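Local atomic coordinates of myosin-17 (Arabidopsis thaliana, PDB entry 7KFL), a protein that probably moves cargo along actin filaments as a plant class XI myosin, its globular tail serving as the cargo-binding domain. Residues A[334-337]-A[338-342]. Residues are numbered along the deposited sequence; the frame is centred on the assembly and turned at random.
Sequences QLYR and ISTMY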
ATOM      1  N   GLN A 334       7.461  25.502  -0.732  1.00 61.61           N
ATOM      2  CA  GLN A 334       8.241  24.437  -0.044  1.00 60.56           C
ATOM      3  C   GLN A 334       9.716  24.847   0.017  1.00 60.89           C
ATOM      4  O   GLN A 334      10.281  24.843   1.130  1.00 60.70           O
ATOM      5  CB  GLN A 334       8.086  23.094  -0.762  1.00 59.96           C
ATOM      6  CG  GLN A 334       6.730  22.437  -0.547  1.00 59.21           C
ATOM      7  CD  GLN A 334       6.458  21.326  -1.532  1.00 58.51           C
ATOM      8  OE1 GLN A 334       7.189  21.137  -2.503  1.00 58.20           O
ATOM      9  NE2 GLN A 334       5.390  20.581  -1.293  1.00 57.68           N
ATOM     10  N   LEU A 335      10.309  25.178  -1.137  1.00 61.28           N
ATOM     11  CA  LEU A 335      11.731  25.601  -1.267  1.00 60.70           C
ATOM     12  C   LEU A 335      12.012  26.770  -0.319  1.00 60.60           C
ATOM     13  O   LEU A 335      13.042  26.722   0.377  1.00 61.18           O
ATOM     14  CB  LEU A 335      12.020  26.005  -2.716  1.00 61.14           C
ATOM     15  CG  LEU A 335      12.102  24.857  -3.719  1.00 61.47           C
ATOM     16  CD1 LEU A 335      12.163  25.391  -5.141  1.00 62.31           C
ATOM     17  CD2 LEU A 335      13.302  23.966  -3.436  1.00 61.20           C
ATOM     18  N   TYR A 336      11.134  27.776  -0.303  1.00 61.14           N
ATOM     19  CA  TYR A 336      11.278  29.011   0.513  1.00 62.06           C
ATOM     20  C   TYR A 336      11.442  28.631   1.989  1.00 61.38           C
ATOM     21  O   TYR A 336      12.413  29.095   2.612  1.00 61.91           O
ATOM     22  CB  TYR A 336      10.090  29.954   0.301  1.00 63.06           C
ATOM     23  CG  TYR A 336      10.108  31.177   1.182  1.00 64.35           C
ATOM     24  CD1 TYR A 336      10.881  32.281   0.859  1.00 65.26           C
ATOM     25  CD2 TYR A 336       9.363  31.228   2.351  1.00 64.90           C
ATOM     26  CE1 TYR A 336      10.909  33.405   1.669  1.00 66.43           C
ATOM     27  CE2 TYR A 336       9.380  32.343   3.172  1.00 65.57           C
ATOM     28  CZ  TYR A 336      10.155  33.437   2.830  1.00 66.77           C
ATOM     29  OH  TYR A 336      10.176  34.540   3.636  1.00 68.25           O
ATOM     30  N   ARG A 337      10.529  27.812   2.520  1.00 60.96           N
ATOM     31  CA  ARG A 337      10.557  27.324   3.926  1.00 60.90           C
ATOM     32  C   ARG A 337      11.906  26.646   4.196  1.00 61.69           C
ATOM     33  O   ARG A 337      12.582  27.039   5.166  1.00 61.76           O
ATOM     34  CB  ARG A 337       9.384  26.369   4.187  1.00 60.00           C
ATOM     35  CG  ARG A 337       9.424  25.663   5.535  1.00 59.26           C
ATOM     36  CD  ARG A 337       9.477  26.623   6.708  1.00 58.78           C
ATOM     37  NE  ARG A 337       8.286  27.460   6.773  1.00 59.23           N
ATOM     38  CZ  ARG A 337       7.173  27.173   7.447  1.00 59.29           C
ATOM     39  NH1 ARG A 337       7.064  26.046   8.132  1.00 59.35           N
ATOM     40  NH2 ARG A 337       6.159  28.020   7.425  1.00 59.61           N
ATOM     41  N   ILE A 338      12.284  25.680   3.354  1.00 62.29           N
ATOM     42  CA  ILE A 338      13.554  24.902   3.472  1.00 62.36           C
ATOM     43  C   ILE A 338      14.735  25.881   3.420  1.00 62.56           C
ATOM     44  O   ILE A 338      15.630  25.761   4.275  1.00 64.57           O
ATOM     45  CB  ILE A 338      13.642  23.808   2.384  1.00 63.24           C
ATOM     46  CG1 ILE A 338      12.590  22.716   2.600  1.00 63.63           C
ATOM     47  CG2 ILE A 338      15.043  23.217   2.308  1.00 63.44           C
ATOM     48  CD1 ILE A 338      12.406  21.788   1.418  1.00 64.04           C
ATOM     49  N   SER A 339      14.722  26.817   2.467  1.00 62.21           N
ATOM     50  CA  SER A 339      15.801  27.810   2.213  1.00 62.21           C
ATOM     51  C   SER A 339      15.959  28.772   3.399  1.00 62.20           C
ATOM     52  O   SER A 339      17.111  29.086   3.748  1.00 62.71           O
ATOM     53  CB  SER A 339      15.544  28.567   0.932  1.00 62.70           C
ATOM     54  OG  SER A 339      15.622  27.701  -0.191  1.00 62.48           O
ATOM     55  N   THR A 340      14.852  29.234   3.988  1.00 62.65           N
ATOM     56  CA  THR A 340      14.829  30.282   5.047  1.00 63.28           C
ATOM     57  C   THR A 340      15.056  29.665   6.433  1.00 63.00           C
ATOM     58  O   THR A 340      15.500  30.404   7.328  1.00 63.52           O
ATOM     59  CB  THR A 340      13.518  31.077   5.015  1.00 63.35           C
ATOM     60  OG1 THR A 340      12.432  30.154   5.094  1.00 63.10           O
ATOM     61  CG2 THR A 340      13.384  31.930   3.772  1.00 63.90           C
ATOM     62  N   MET A 341      14.752  28.374   6.607  1.00 63.64           N
ATOM     63  CA  MET A 341      14.852  27.654   7.908  1.00 63.75           C
ATOM     64  C   MET A 341      16.178  26.883   7.989  1.00 63.07           C
ATOM     65  O   MET A 341      16.534  26.455   9.106  1.00 61.95           O
ATOM     66  CB  MET A 341      13.677  26.684   8.077  1.00 64.04           C
ATOM     67  CG  MET A 341      13.282  26.457   9.521  1.00 65.06           C
ATOM     68  SD  MET A 341      11.648  25.693   9.671  1.00 66.32           S
ATOM     69  CE  MET A 341      11.963  24.094   8.926  1.00 65.11           C
ATOM     70  N   TYR A 342      16.878  26.728   6.857  1.00 63.22           N
ATOM     71  CA  TYR A 342      18.179  26.018   6.732  1.00 63.53           C
ATOM     72  C   TYR A 342      19.203  26.613   7.705  1.00 65.04           C
ATOM     73  O   TYR A 342      19.284  27.849   7.815  1.00 66.33           O
ATOM     74  CB  TYR A 342      18.704  26.098   5.296  1.00 63.56           C
ATOM     75  CG  TYR A 342      20.038  25.430   5.081  1.00 63.90           C
ATOM     76  CD1 TYR A 342      20.130  24.060   4.891  1.00 63.91           C
ATOM     77  CD2 TYR A 342      21.213  26.164   5.070  1.00 64.18           C
ATOM     78  CE1 TYR A 342      21.352  23.436   4.695  1.00 64.15           C
ATOM     79  CE2 TYR A 342      22.442  25.557   4.873  1.00 64.84           C
ATOM     80  CZ  TYR A 342      22.513  24.187   4.684  1.00 64.72           C
ATOM     81  OH  TYR A 342      23.722  23.583   4.488  1.00 65.48           O
TER
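Gln334 to Arg337 and Ile338 to Met341 are successive turns of helix 332-341, joined by four backbone hydrogen bonds of the i to i+4 kind. Ile338 N gives the straightest of them to Gln334 O (N-H...O 173°), while Met341 N reaches Arg337 O at a more bent 136°, just before Tyr342 leaves helical geometry.

Two carbonyls show how a helical hydroxyl can fold back on its own backbone. Leu335 O accepts Ser339 N at 2.7 Å, and Ser339 OG adds a second bond from above the carbonyl plane at 2.8 Å. Tyr336 O also takes two bonds from Thr340, through N and through OG1 at 2.7 Å, the latter tilted from the carbonyl plane. With chi1 at 54°, Thr340 OG1 sits between its own backbone N and carbonyl carbon, facing the preceding turn, while CG2 is turned over the Tyr336 ring. Thr340 CG2 makes a CH-pi contact over the face of that Tyr336 ring, 3.7 Å from its centroid and offset toward the rim. Replacing Tyr336 by an alanine would leave the carbonyl in place but is likely to deprive the Thr340 methyl of its aromatic platform. Across the Met341 side chain, the bent Arg337 chain brings its CD to 3.8 Å from Met341 SD, and Arg337 NH1 hydrogen-bonds to Leu259 O.

The helix belongs to the DIL domain and is packed by three helices, with Ser339 and Ile338 each touching two of them: Leu335, Tyr336 and Ser339 touch helix 354-369, Ile338 and Ser339 meet Phe308 of helix 300-309, and Gln334, Arg337 and Ile338 pack on helix 236-260.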